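Chloramphenicol acetyltransferase (Bacteroides thetaiotaomicron, PDB 2I9D) probably transfers the acetyl group of acetyl-CoA to a hydroxyl of chloramphenicol, working as a trimer. Local coordinates at residues L89-I94 / L148-P153; N97-T102 / G129-A134; T103-H108 / L120-I125; L174-K179 / P190-I195; I32-E37 / L207-V212. All coordinates share one frame; numbering follows the deposited sequence.

Contact 1 (L89-I94 / L148-P153)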
# COMPACT_ATOMS: atom_id res chain seq x y z
N LEU A 89 -14.68 9.64 -12.38
CA LEU A 89 -13.73 9.49 -13.48
C LEU A 89 -13.27 8.04 -13.48
O LEU A 89 -13.06 7.46 -12.43
CB LEU A 89 -12.51 10.40 -13.33
CG LEU A 89 -12.70 11.91 -13.38
CD1 LEU A 89 -11.35 12.58 -13.45
CD2 LEU A 89 -13.57 12.37 -14.57
N SER A 90 -13.07 7.48 -14.66
CA SER A 90 -12.52 6.17 -14.74
C SER A 90 -11.77 5.97 -16.07
O SER A 90 -12.28 6.36 -17.13
CB SER A 90 -13.62 5.08 -14.53
OG SER A 90 -13.04 3.78 -14.57
N PRO A 91 -10.56 5.36 -16.00
CA PRO A 91 -9.80 5.00 -17.21
C PRO A 91 -10.35 3.75 -17.93
O PRO A 91 -10.02 2.60 -17.58
CB PRO A 91 -8.36 4.78 -16.69
CG PRO A 91 -8.50 4.42 -15.24
CD PRO A 91 -9.82 5.05 -14.75
N ILE A 92 -11.15 3.98 -18.97
CA ILE A 92 -11.70 2.90 -19.77
C ILE A 92 -10.68 2.35 -20.75
O ILE A 92 -10.14 3.10 -21.58
CB ILE A 92 -13.03 3.34 -20.45
CG1 ILE A 92 -13.99 3.90 -19.39
CG2 ILE A 92 -13.67 2.15 -21.21
CD1 ILE A 92 -14.36 2.86 -18.25
N LYS A 93 -10.38 1.06 -20.64
CA LYS A 93 -9.45 0.41 -21.55
C LYS A 93 -10.03 0.44 -22.97
O LYS A 93 -11.18 0.04 -23.17
CB LYS A 93 -9.15 -1.02 -21.11
CG LYS A 93 -8.04 -1.75 -21.89
CD LYS A 93 -8.19 -3.25 -21.68
CE LYS A 93 -6.89 -4.01 -21.87
NZ LYS A 93 -7.13 -5.47 -21.97
N ILE A 94 -9.26 0.96 -23.92
CA ILE A 94 -9.69 1.11 -25.32
C ILE A 94 -8.96 0.16 -26.28
O ILE A 94 -9.46 -0.12 -27.36
CB ILE A 94 -9.62 2.59 -25.85
CG1 ILE A 94 -8.18 3.13 -25.85
CG2 ILE A 94 -10.57 3.50 -25.08
CD1 ILE A 94 -8.05 4.64 -26.11
N LEU A 148 -12.05 8.85 -8.61
CA LEU A 148 -11.53 8.18 -9.81
C LEU A 148 -11.23 6.75 -9.45
O LEU A 148 -10.59 6.48 -8.43
CB LEU A 148 -10.26 8.87 -10.37
CG LEU A 148 -9.62 8.18 -11.59
CD1 LEU A 148 -8.94 9.19 -12.52
CD2 LEU A 148 -8.62 7.05 -11.15
N LEU A 149 -11.70 5.83 -10.29
CA LEU A 149 -11.51 4.43 -10.02
C LEU A 149 -10.92 3.79 -11.25
O LEU A 149 -11.40 3.97 -12.37
CB LEU A 149 -12.80 3.73 -9.55
CG LEU A 149 -12.65 2.24 -9.19
CD1 LEU A 149 -13.62 1.84 -8.09
CD2 LEU A 149 -12.87 1.34 -10.44
N SER A 150 -9.85 3.04 -11.02
CA SER A 150 -9.16 2.32 -12.08
C SER A 150 -9.35 0.80 -11.87
O SER A 150 -9.04 0.30 -10.80
CB SER A 150 -7.69 2.74 -12.08
OG SER A 150 -6.96 1.83 -12.87
N ALA A 151 -9.89 0.09 -12.88
CA ALA A 151 -10.13 -1.36 -12.76
C ALA A 151 -8.97 -2.19 -13.28
O ALA A 151 -8.43 -1.89 -14.34
CB ALA A 151 -11.41 -1.77 -13.49
N THR A 152 -8.60 -3.24 -12.54
CA THR A 152 -7.70 -4.23 -13.07
C THR A 152 -8.36 -5.57 -12.85
O THR A 152 -8.03 -6.27 -11.87
CB THR A 152 -6.22 -4.17 -12.50
OG1 THR A 152 -6.21 -4.52 -11.12
CG2 THR A 152 -5.71 -2.80 -12.60
N PRO A 153 -9.30 -5.93 -13.75
CA PRO A 153 -10.20 -7.06 -13.53
C PRO A 153 -9.53 -8.41 -13.57
O PRO A 153 -10.14 -9.38 -13.13
CB PRO A 153 -11.24 -6.92 -14.66
CG PRO A 153 -10.50 -6.21 -15.77
CD PRO A 153 -9.59 -5.25 -15.04
O HOH W 1 -11.15 1.58 -15.17

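Contact 2 (N97-T102 / G129-A134)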
# COMPACT_ATOMS: atom_id res chain seq x y z
N ASN A 97 -3.51 -3.64 -25.74
CA ASN A 97 -2.18 -3.38 -25.18
C ASN A 97 -2.21 -2.48 -23.94
O ASN A 97 -1.16 -1.98 -23.50
CB ASN A 97 -1.31 -2.71 -26.22
CG ASN A 97 -1.75 -1.28 -26.49
OD1 ASN A 97 -2.93 -0.95 -26.29
ND2 ASN A 97 -0.82 -0.42 -26.89
N GLY A 98 -3.42 -2.23 -23.42
CA GLY A 98 -3.57 -1.46 -22.19
C GLY A 98 -4.00 -0.02 -22.32
O GLY A 98 -4.40 0.59 -21.32
N LYS A 99 -3.94 0.53 -23.55
CA LYS A 99 -4.41 1.91 -23.79
C LYS A 99 -5.79 2.09 -23.23
O LYS A 99 -6.67 1.26 -23.39
CB LYS A 99 -4.37 2.34 -25.27
CG LYS A 99 -3.17 3.25 -25.56
CD LYS A 99 -3.34 4.09 -26.86
CE LYS A 99 -3.95 5.53 -26.61
NZ LYS A 99 -3.36 6.25 -25.40
N PHE A 100 -5.96 3.20 -22.54
CA PHE A 100 -7.25 3.52 -21.96
C PHE A 100 -7.54 4.97 -22.28
O PHE A 100 -6.65 5.73 -22.64
CB PHE A 100 -7.20 3.33 -20.43
CG PHE A 100 -6.13 4.15 -19.77
CD1 PHE A 100 -6.39 5.46 -19.37
CD2 PHE A 100 -4.86 3.62 -19.55
CE1 PHE A 100 -5.41 6.21 -18.74
CE2 PHE A 100 -3.87 4.38 -18.94
CZ PHE A 100 -4.14 5.68 -18.54
N PHE A 101 -8.81 5.34 -22.15
CA PHE A 101 -9.17 6.73 -22.20
C PHE A 101 -9.99 7.04 -20.94
O PHE A 101 -11.02 6.38 -20.68
CB PHE A 101 -9.92 7.02 -23.52
CG PHE A 101 -10.42 8.43 -23.65
CD1 PHE A 101 -9.56 9.46 -24.01
CD2 PHE A 101 -11.77 8.72 -23.40
CE1 PHE A 101 -10.02 10.78 -24.12
CE2 PHE A 101 -12.26 10.04 -23.52
CZ PHE A 101 -11.37 11.08 -23.87
N THR A 102 -9.54 8.02 -20.16
CA THR A 102 -10.29 8.43 -18.98
C THR A 102 -11.50 9.28 -19.34
O THR A 102 -11.40 10.21 -20.15
CB THR A 102 -9.39 9.21 -17.99
OG1 THR A 102 -8.24 8.43 -17.69
CG2 THR A 102 -10.13 9.56 -16.70
N GLY A 129 -7.21 8.57 -28.24
CA GLY A 129 -7.42 9.70 -27.37
C GLY A 129 -6.29 9.90 -26.40
O GLY A 129 -5.41 9.05 -26.25
N ASP A 130 -6.33 11.05 -25.75
CA ASP A 130 -5.38 11.44 -24.75
C ASP A 130 -5.82 10.77 -23.44
O ASP A 130 -6.90 11.08 -22.93
CB ASP A 130 -5.42 12.95 -24.64
CG ASP A 130 -4.47 13.51 -23.62
OD1 ASP A 130 -3.94 12.74 -22.77
OD2 ASP A 130 -4.27 14.75 -23.65
N PRO A 131 -5.01 9.81 -22.90
CA PRO A 131 -5.44 9.08 -21.69
C PRO A 131 -5.78 9.97 -20.47
O PRO A 131 -6.60 9.54 -19.64
CB PRO A 131 -4.24 8.15 -21.35
CG PRO A 131 -3.13 8.52 -22.30
CD PRO A 131 -3.71 9.34 -23.42
N TYR A 132 -5.15 11.15 -20.38
CA TYR A 132 -5.34 12.08 -19.26
C TYR A 132 -6.10 13.40 -19.54
O TYR A 132 -6.22 14.25 -18.65
CB TYR A 132 -4.01 12.35 -18.56
CG TYR A 132 -3.56 11.10 -17.81
CD1 TYR A 132 -4.20 10.73 -16.61
CD2 TYR A 132 -2.54 10.30 -18.31
CE1 TYR A 132 -3.81 9.58 -15.92
CE2 TYR A 132 -2.16 9.14 -17.65
CZ TYR A 132 -2.79 8.79 -16.44
OH TYR A 132 -2.43 7.66 -15.79
N ALA A 133 -6.63 13.55 -20.75
CA ALA A 133 -7.41 14.73 -21.12
C ALA A 133 -8.52 15.01 -20.11
O ALA A 133 -8.64 16.13 -19.65
CB ALA A 133 -7.97 14.60 -22.55
N ALA A 134 -9.32 13.99 -19.76
CA ALA A 134 -10.45 14.18 -18.83
C ALA A 134 -10.02 14.70 -17.46
O ALA A 134 -10.67 15.58 -16.89
CB ALA A 134 -11.24 12.88 -18.68
O HOH W 2 -9.04 11.37 -20.83

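Contact 3 (T103-H108 / L120-I125)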
# COMPACT_ATOMS: atom_id res chain seq x y z
N THR A 103 -12.63 8.97 -18.71
CA THR A 103 -13.87 9.72 -18.95
C THR A 103 -14.75 9.84 -17.70
O THR A 103 -14.56 9.12 -16.72
CB THR A 103 -14.64 9.15 -20.18
OG1 THR A 103 -15.55 10.15 -20.68
CG2 THR A 103 -15.37 7.85 -19.83
N ARG A 104 -15.71 10.76 -17.77
CA ARG A 104 -16.58 11.12 -16.64
C ARG A 104 -17.95 10.43 -16.68
O ARG A 104 -18.58 10.37 -17.74
CB ARG A 104 -16.76 12.64 -16.57
CG ARG A 104 -17.50 13.15 -15.32
CD ARG A 104 -17.46 14.70 -15.23
NE ARG A 104 -18.29 15.18 -14.12
CZ ARG A 104 -18.03 16.26 -13.37
NH1 ARG A 104 -16.95 17.01 -13.58
NH2 ARG A 104 -18.85 16.57 -12.39
N PHE A 105 -18.40 9.93 -15.53
CA PHE A 105 -19.72 9.31 -15.39
C PHE A 105 -20.48 10.08 -14.32
O PHE A 105 -20.01 10.18 -13.18
CB PHE A 105 -19.63 7.81 -15.01
CG PHE A 105 -18.86 6.98 -15.99
CD1 PHE A 105 -19.52 6.32 -17.04
CD2 PHE A 105 -17.45 6.88 -15.90
CE1 PHE A 105 -18.80 5.55 -17.97
CE2 PHE A 105 -16.73 6.13 -16.83
CZ PHE A 105 -17.40 5.45 -17.86
N PRO A 106 -21.65 10.64 -14.67
CA PRO A 106 -22.42 11.36 -13.64
C PRO A 106 -23.08 10.40 -12.66
O PRO A 106 -23.55 9.32 -13.06
CB PRO A 106 -23.49 12.12 -14.46
CG PRO A 106 -23.69 11.25 -15.71
CD PRO A 106 -22.29 10.69 -16.00
N TYR A 107 -23.11 10.77 -11.39
CA TYR A 107 -23.90 10.04 -10.43
C TYR A 107 -25.44 10.23 -10.61
O TYR A 107 -25.92 11.35 -10.82
CB TYR A 107 -23.47 10.39 -9.01
CG TYR A 107 -24.24 9.67 -7.93
CD1 TYR A 107 -24.21 8.28 -7.82
CD2 TYR A 107 -25.00 10.39 -7.01
CE1 TYR A 107 -24.91 7.63 -6.83
CE2 TYR A 107 -25.70 9.75 -6.01
CZ TYR A 107 -25.66 8.39 -5.92
OH TYR A 107 -26.39 7.78 -4.92
N HIS A 108 -26.18 9.14 -10.54
CA HIS A 108 -27.64 9.18 -10.42
C HIS A 108 -28.02 8.28 -9.25
O HIS A 108 -27.47 7.17 -9.13
CB HIS A 108 -28.32 8.69 -11.70
CG HIS A 108 -27.98 9.50 -12.92
ND1 HIS A 108 -28.38 10.81 -13.08
CD2 HIS A 108 -27.29 9.18 -14.04
CE1 HIS A 108 -27.93 11.27 -14.24
NE2 HIS A 108 -27.27 10.30 -14.84
N LEU A 120 -24.08 4.39 -22.48
CA LEU A 120 -24.02 5.32 -23.61
C LEU A 120 -22.66 6.03 -23.67
O LEU A 120 -22.09 6.18 -24.76
CB LEU A 120 -25.17 6.34 -23.52
CG LEU A 120 -26.61 5.76 -23.52
CD1 LEU A 120 -27.67 6.78 -23.03
CD2 LEU A 120 -27.02 5.11 -24.88
N ILE A 121 -22.16 6.49 -22.52
CA ILE A 121 -20.83 7.09 -22.42
C ILE A 121 -19.74 6.14 -22.92
O ILE A 121 -18.89 6.53 -23.72
CB ILE A 121 -20.52 7.62 -20.98
CG1 ILE A 121 -21.31 8.89 -20.68
CG2 ILE A 121 -19.04 7.93 -20.80
CD1 ILE A 121 -21.63 9.09 -19.21
N ILE A 122 -19.78 4.88 -22.47
CA ILE A 122 -18.79 3.88 -22.89
C ILE A 122 -18.83 3.54 -24.39
O ILE A 122 -17.78 3.37 -25.03
CB ILE A 122 -18.85 2.60 -22.01
CG1 ILE A 122 -18.16 2.88 -20.67
CG2 ILE A 122 -18.20 1.37 -22.71
CD1 ILE A 122 -18.47 1.86 -19.61
N ASP A 123 -20.05 3.41 -24.93
CA ASP A 123 -20.24 3.24 -26.38
C ASP A 123 -19.71 4.43 -27.19
O ASP A 123 -19.18 4.23 -28.29
CB ASP A 123 -21.73 2.97 -26.72
CG ASP A 123 -22.21 1.60 -26.23
OD1 ASP A 123 -21.37 0.66 -26.10
OD2 ASP A 123 -23.45 1.47 -25.97
N ALA A 124 -19.84 5.64 -26.65
CA ALA A 124 -19.31 6.85 -27.31
C ALA A 124 -17.78 7.09 -27.16
O ALA A 124 -17.23 7.98 -27.82
CB ALA A 124 -20.08 8.10 -26.84
N ILE A 125 -17.11 6.31 -26.32
CA ILE A 125 -15.68 6.48 -26.11
C ILE A 125 -14.87 6.48 -27.43
O ILE A 125 -15.04 5.60 -28.27
CB ILE A 125 -15.12 5.46 -25.08
CG1 ILE A 125 -15.31 6.03 -23.68
CG2 ILE A 125 -13.64 5.19 -25.30
CD1 ILE A 125 -14.46 5.39 -22.66

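Contact 4 (L174-K179 / P190-I195)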
# COMPACT_ATOMS: atom_id res chain seq x y z
N LEU A 174 -8.49 8.63 -5.14
CA LEU A 174 -8.07 7.72 -6.18
C LEU A 174 -8.32 6.28 -5.68
O LEU A 174 -7.96 5.94 -4.56
CB LEU A 174 -6.57 7.94 -6.48
CG LEU A 174 -6.11 9.25 -7.15
CD1 LEU A 174 -4.62 9.23 -7.55
CD2 LEU A 174 -7.01 9.55 -8.40
N LEU A 175 -8.96 5.47 -6.51
CA LEU A 175 -9.34 4.10 -6.12
C LEU A 175 -8.91 3.13 -7.20
O LEU A 175 -8.68 3.51 -8.36
CB LEU A 175 -10.86 3.95 -5.90
CG LEU A 175 -11.51 4.68 -4.71
CD1 LEU A 175 -12.03 6.08 -5.10
CD2 LEU A 175 -12.61 3.83 -4.13
N ASN A 176 -8.78 1.87 -6.78
CA ASN A 176 -8.44 0.76 -7.63
C ASN A 176 -9.32 -0.41 -7.26
O ASN A 176 -9.49 -0.71 -6.06
CB ASN A 176 -7.01 0.33 -7.37
CG ASN A 176 -6.02 1.40 -7.76
OD1 ASN A 176 -5.62 1.48 -8.93
ND2 ASN A 176 -5.59 2.19 -6.79
N ALA A 177 -9.85 -1.08 -8.28
CA ALA A 177 -10.64 -2.28 -8.10
C ALA A 177 -9.84 -3.42 -8.74
O ALA A 177 -9.15 -3.21 -9.74
CB ALA A 177 -11.98 -2.12 -8.77
N GLY A 178 -9.89 -4.59 -8.13
CA GLY A 178 -9.16 -5.73 -8.67
C GLY A 178 -10.07 -6.87 -9.03
O GLY A 178 -11.29 -6.72 -9.01
N LYS A 179 -9.47 -8.01 -9.31
CA LYS A 179 -10.18 -9.24 -9.70
C LYS A 179 -11.16 -9.80 -8.65
O LYS A 179 -10.82 -9.85 -7.45
CB LYS A 179 -9.15 -10.32 -10.05
CG LYS A 179 -9.70 -11.47 -10.82
CD LYS A 179 -8.61 -12.50 -11.04
CE LYS A 179 -9.17 -13.74 -11.71
NZ LYS A 179 -8.08 -14.76 -11.90
N PRO A 190 -10.87 -7.01 -4.36
CA PRO A 190 -10.18 -5.97 -3.58
C PRO A 190 -10.44 -4.54 -4.08
O PRO A 190 -10.62 -4.30 -5.28
CB PRO A 190 -8.69 -6.36 -3.70
CG PRO A 190 -8.60 -7.12 -5.03
CD PRO A 190 -10.01 -7.50 -5.46
N ILE A 191 -10.51 -3.60 -3.15
CA ILE A 191 -10.65 -2.19 -3.48
C ILE A 191 -9.68 -1.40 -2.61
O ILE A 191 -9.72 -1.48 -1.39
CB ILE A 191 -12.11 -1.68 -3.36
CG1 ILE A 191 -13.07 -2.54 -4.24
CG2 ILE A 191 -12.20 -0.17 -3.69
CD1 ILE A 191 -14.53 -2.22 -4.11
N ALA A 192 -8.79 -0.68 -3.29
CA ALA A 192 -7.79 0.18 -2.68
C ALA A 192 -8.26 1.63 -2.84
O ALA A 192 -9.02 1.95 -3.78
CB ALA A 192 -6.46 -0.03 -3.38
N MSE A 193 -7.83 2.49 -1.93
CA MSE A 193 -8.10 3.90 -2.06
C MSE A 193 -7.10 4.78 -1.32
O MSE A 193 -6.50 4.37 -0.34
CB MSE A 193 -9.54 4.23 -1.64
CG MSE A 193 -9.85 4.01 -0.18
SE MSE A 193 -11.78 4.23 0.29
CE MSE A 193 -12.22 5.83 -0.83
N THR A 194 -6.94 6.00 -1.83
CA THR A 194 -6.06 7.01 -1.27
C THR A 194 -6.88 8.27 -0.95
O THR A 194 -7.51 8.85 -1.82
CB THR A 194 -4.89 7.28 -2.21
OG1 THR A 194 -4.13 6.08 -2.29
CG2 THR A 194 -3.96 8.41 -1.71
N ILE A 195 -6.90 8.64 0.32
CA ILE A 195 -7.72 9.76 0.75
C ILE A 195 -6.86 10.76 1.53
O ILE A 195 -5.71 10.46 1.83
CB ILE A 195 -9.05 9.29 1.53
CG1 ILE A 195 -8.77 8.28 2.67
CG2 ILE A 195 -10.08 8.70 0.53
CD1 ILE A 195 -7.88 8.78 3.81

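Contact 5 (I32-E37 / L207-V212)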
# COMPACT_ATOMS: atom_id res chain seq x y z
N ILE A 32 -5.48 2.60 1.67
CA ILE A 32 -5.96 1.41 2.34
C ILE A 32 -6.47 0.49 1.26
O ILE A 32 -6.98 0.97 0.25
CB ILE A 32 -7.11 1.75 3.37
CG1 ILE A 32 -7.68 0.48 4.03
CG2 ILE A 32 -8.22 2.63 2.70
CD1 ILE A 32 -8.57 0.76 5.24
N THR A 33 -6.28 -0.81 1.46
CA THR A 33 -6.94 -1.84 0.65
C THR A 33 -7.77 -2.77 1.54
O THR A 33 -7.30 -3.19 2.61
CB THR A 33 -5.92 -2.67 -0.14
OG1 THR A 33 -5.05 -1.77 -0.83
CG2 THR A 33 -6.62 -3.59 -1.14
N SER A 34 -8.97 -3.10 1.10
CA SER A 34 -9.81 -4.06 1.80
C SER A 34 -10.53 -4.90 0.77
O SER A 34 -10.37 -4.68 -0.42
CB SER A 34 -10.80 -3.35 2.76
OG SER A 34 -11.63 -4.29 3.43
N GLU A 35 -11.32 -5.88 1.21
CA GLU A 35 -12.02 -6.77 0.30
C GLU A 35 -13.49 -6.73 0.58
O GLU A 35 -13.89 -6.56 1.74
CB GLU A 35 -11.47 -8.20 0.36
CG GLU A 35 -11.23 -8.74 1.76
CD GLU A 35 -11.00 -10.25 1.78
OE1 GLU A 35 -9.86 -10.69 1.47
OE2 GLU A 35 -11.98 -10.98 2.10
N VAL A 36 -14.30 -6.80 -0.47
CA VAL A 36 -15.74 -6.80 -0.31
C VAL A 36 -16.30 -8.01 -1.02
O VAL A 36 -15.77 -8.46 -2.06
CB VAL A 36 -16.46 -5.51 -0.89
CG1 VAL A 36 -16.12 -4.26 -0.08
CG2 VAL A 36 -16.21 -5.32 -2.41
N GLU A 37 -17.39 -8.53 -0.45
CA GLU A 37 -18.21 -9.53 -1.12
C GLU A 37 -18.99 -8.86 -2.20
O GLU A 37 -19.45 -7.74 -2.02
CB GLU A 37 -19.16 -10.21 -0.14
CG GLU A 37 -18.49 -11.33 0.60
CD GLU A 37 -19.45 -12.08 1.53
OE1 GLU A 37 -20.65 -12.21 1.18
OE2 GLU A 37 -18.98 -12.53 2.60
N LEU A 207 -17.16 2.63 7.36
CA LEU A 207 -18.50 2.86 6.79
C LEU A 207 -18.53 2.83 5.29
O LEU A 207 -19.51 2.34 4.70
CB LEU A 207 -19.07 4.23 7.20
CG LEU A 207 -19.12 4.75 8.63
CD1 LEU A 207 -19.89 6.08 8.62
CD2 LEU A 207 -19.76 3.72 9.59
N PHE A 208 -17.50 3.40 4.65
CA PHE A 208 -17.39 3.30 3.17
C PHE A 208 -17.42 1.85 2.68
O PHE A 208 -18.26 1.48 1.86
CB PHE A 208 -16.13 4.01 2.66
CG PHE A 208 -16.00 3.99 1.17
CD1 PHE A 208 -16.59 4.99 0.40
CD2 PHE A 208 -15.26 3.00 0.54
CE1 PHE A 208 -16.45 5.00 -0.98
CE2 PHE A 208 -15.11 2.98 -0.84
CZ PHE A 208 -15.73 3.98 -1.61
N TYR A 209 -16.50 1.03 3.17
CA TYR A 209 -16.43 -0.37 2.77
C TYR A 209 -17.68 -1.20 3.14
O TYR A 209 -18.15 -2.02 2.32
CB TYR A 209 -15.16 -1.02 3.35
CG TYR A 209 -13.89 -0.65 2.60
CD1 TYR A 209 -12.94 0.24 3.15
CD2 TYR A 209 -13.62 -1.19 1.33
CE1 TYR A 209 -11.79 0.55 2.46
CE2 TYR A 209 -12.46 -0.85 0.63
CZ TYR A 209 -11.55 0.02 1.21
OH TYR A 209 -10.40 0.33 0.53
N LYS A 210 -18.21 -0.99 4.36
CA LYS A 210 -19.48 -1.59 4.76
C LYS A 210 -20.54 -1.25 3.72
O LYS A 210 -21.20 -2.14 3.18
CB LYS A 210 -19.89 -1.11 6.16
CG LYS A 210 -21.19 -1.69 6.69
CD LYS A 210 -21.04 -3.19 6.98
CE LYS A 210 -22.37 -3.86 7.44
NZ LYS A 210 -22.20 -5.37 7.58
N LYS A 211 -20.65 0.04 3.40
CA LYS A 211 -21.62 0.54 2.42
C LYS A 211 -21.44 -0.05 1.00
O LYS A 211 -22.41 -0.51 0.41
CB LYS A 211 -21.56 2.06 2.41
CG LYS A 211 -22.81 2.74 1.89
CD LYS A 211 -22.73 4.26 2.08
CE LYS A 211 -23.30 4.72 3.43
NZ LYS A 211 -24.79 4.71 3.40
N VAL A 212 -20.22 -0.09 0.48
CA VAL A 212 -19.96 -0.71 -0.82
C VAL A 212 -20.36 -2.20 -0.84
O VAL A 212 -21.02 -2.67 -1.78
CB VAL A 212 -18.48 -0.56 -1.25
CG1 VAL A 212 -18.14 -1.44 -2.48
CG2 VAL A 212 -18.17 0.89 -1.52

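Contact 1 (L89-I94 / L148-P153)
S90 and L149 meet through a short hydrogen bond in which the serine hydroxyl OG donates to the backbone carbonyl L149 O at 2.8 Å. The hydroxyl gets there because OG stands anti to its own backbone N (chi1 -178°). One residue earlier the backbones join directly, L149 N donating to L89 O at 3.0 Å. That same carbonyl oxygen also receives a CA-H...O contact from L148 CA. The next residue of the strand is P91, which has no N-H to give; its CD lies 3.1 Å from L149 O, and its CG packs on S150 CB at 3.7 Å. These two strands, 87-93 and 146-151, are parallel neighbours in the mixed six-stranded sheet of the subunit, and their short segments diverge by 24°. Where they part, a water bridges them: it donates to S90 OG and P91 O and accepts from A151 N at 3.0 Å. On the face carrying L89 and L148, L89 CB touches L148 CD1 at 3.9 Å. Further out, L149 rests on L57 and S90 on F53, both of helix 52-66, while K93 and T152 pack against H203 and G202 of the second subunit.

Contact 2 (N97-T102 / G129-A134)
F101 and P131 come nearest through their backbones, with CA atoms 4.4 Å apart, where strand 100-105, outermost in the sheet within this chain, meets the type I turn D130-A133 that leads into helix 133-141. P131 O is the chief acceptor: T102 OG1 donates to it at 2.8 Å, almost in line with the carbonyl bond, and T102 N adds a weak bond. A134 CB sits 3.1 Å from T102 O, and a water lies within hydrogen-bonding reach of T102 O and D130 O and accepts from A134 N.

The F100 ring crosses the proline side chain at about a right angle, CE1 lying 3.5 Å from P131 CB. The edge of this ring also turns toward the face of Y132 in an offset T-shaped pair, centroids 5.8 Å apart and planes at 85°. F101 instead brings CD1 to 3.3 Å from D130 O. The bent chain of K99 ends with NZ 3.7 Å from P131 CD. Y132 stacks in turn on F21 of the second subunit and meets F22 of that chain at a steep angle.

The turn itself is held by D130 OD1, which accepts from Y132 N from above the carboxylate plane: an Asx turn just ahead of the helix, in which Y132 occupies the N-cap position of helix 133-141.

Contact 3 (T103-H108 / L120-I125)
I121 and F105 share a first torsion, which sets CG1 of I121 (chi1 -73°) and CG of F105 (chi1 -58°) anti to the carbonyl carbon. In I121 this leaves CG2 anti to the backbone N, and that methyl lies 3.7 Å from F105 CE1 and 3.8 Å from T103 CG2. The other branch ends in CD1, which meets P106 CD tip to tip at 3.6 Å and comes as close to the carbonyl R104 O. I121 thus spans four consecutive residues of the 103-108 segment. The strand and helix segments run nearly antiparallel, at 165°, with their axes 9.5 Å apart at closest approach; here helix 111-124 packs on strand 100-105 of the mixed sheet, outermost within this chain, with no hydrogen bond between the two segments. The next residue, I122, approaches the phenylalanine ring at its edge, CG1 lying in the ring plane 3.9 Å from F105 CE1, and just past the helix I125 CD1 reaches T103 CG2. F105 also touches S90 and I92 of strand 87-93, and A118 of helix 111-124. R104 points its CB away from the helix, and its guanidinium forms salt bridges with D87, D143 and E138.

Contact 4 (L174-K179 / P190-I195)
L175 lies beside M193, a selenomethionine, the two side chains pointing the same way from a non-hydrogen-bonded antiparallel pair. L175 CB starts 3.4 Å from A192 O. CG, set anti to the carbonyl carbon by chi1 (-67°), packs on M193 CB at 3.7 Å. At the tip, CD2 touches both M193 CE, at 3.9 Å, and I191 CG2, at 4.0 Å, so this one branch spans two residues of the facing strand. M193 CE comes back to this leucine through a bend at chi3 (-40°).

The backbones are joined in regular antiparallel register. N176 and A192 form a hydrogen-bonded pair with both bonds made: N176 N donates to A192 O at 3.0 Å, from above the carbonyl plane, and A192 N returns a bond to N176 O, in the carbonyl plane. L174 and T194 repeat the pattern, although L174 N to T194 O is weak. Beyond A177 and I191, G178 N donates to P190 O. The proline ring then lies close to the opposite backbone, CD 3.2 Å from K179 O. On the face carrying N176 and A192, their CB atoms meet at 4.0 Å. T194 lies about 9 Å, between side chains, from H197, the predicted catalytic proton acceptor.

The two strands are the arms of a beta hairpin and interior strands of the mixed sheet. F208 of helix 202-216 covers L175 and M193. Strand 146-151 flanks 174-183 on one side, and strand 29-37 flanks 186-196 on the other, where T194 OG1 bonds to S31 OG.

Contact 5 (I32-E37 / L207-V212)
Y209 lies against S34 in a CH-pi contact: S34 CB sits over the centre of the tyrosine ring, 3.7 Å from its centroid and 12° off the ring normal. On the helix, chi1 (-77°) sets CG of Y209 anti to the carbonyl carbon, and from there the ring extends to the strand.

Apolar contacts at the ring edge flank this one. I32 and Y209 slide past each other in opposite directions, bringing I32 CG2 to the edge of the ring, 4.1 Å from CE1 of Y209. V36 CG1 takes another place at the edge, 4.2 Å from Y209 CD2, and touches V212 CG1 one helical turn on at 4.2 Å.

Polar ends are satisfied outside the pair. The buried Y209 OH hydrogen-bonds to I191 O of the adjoining strand, which fixes the far end of the ring, while S34 OG bonds to Y156 O of the third subunit.

Helix 202-216 therefore packs along one face of strand 29-37, their short segments 26° apart in direction. Strand 186-196 adjoins that strand within the sheet, helix 52-66 borders F208 and V212, and I32 and T33 pair with an antiparallel strand of the third subunit, carrying the sheet across the trimer interface.

In the fold
From the N terminus, strand 29-37 opens the widest loop, closed by contact 5 at helix 202-216; the other four contacts fall within it. Contact 1 opens at strand 87-93 and closes at 146-151. Inside it lies contact 2, and inside that contact 3, both starting from strand 100-105 and returning at the start of helix 133-141 and the C-terminal part of helix 111-124. Contact 4 follows in series as the hairpin 174-183/186-196. None cross. Contacts 1 and 4 join two strand pairs of one sheet, linked through strands 146-151 and 174-183, while contacts 2 and 5, centres about 27 Å apart, tie the turn before helix 133-141 and helix 202-216 to its outermost strands within the chain.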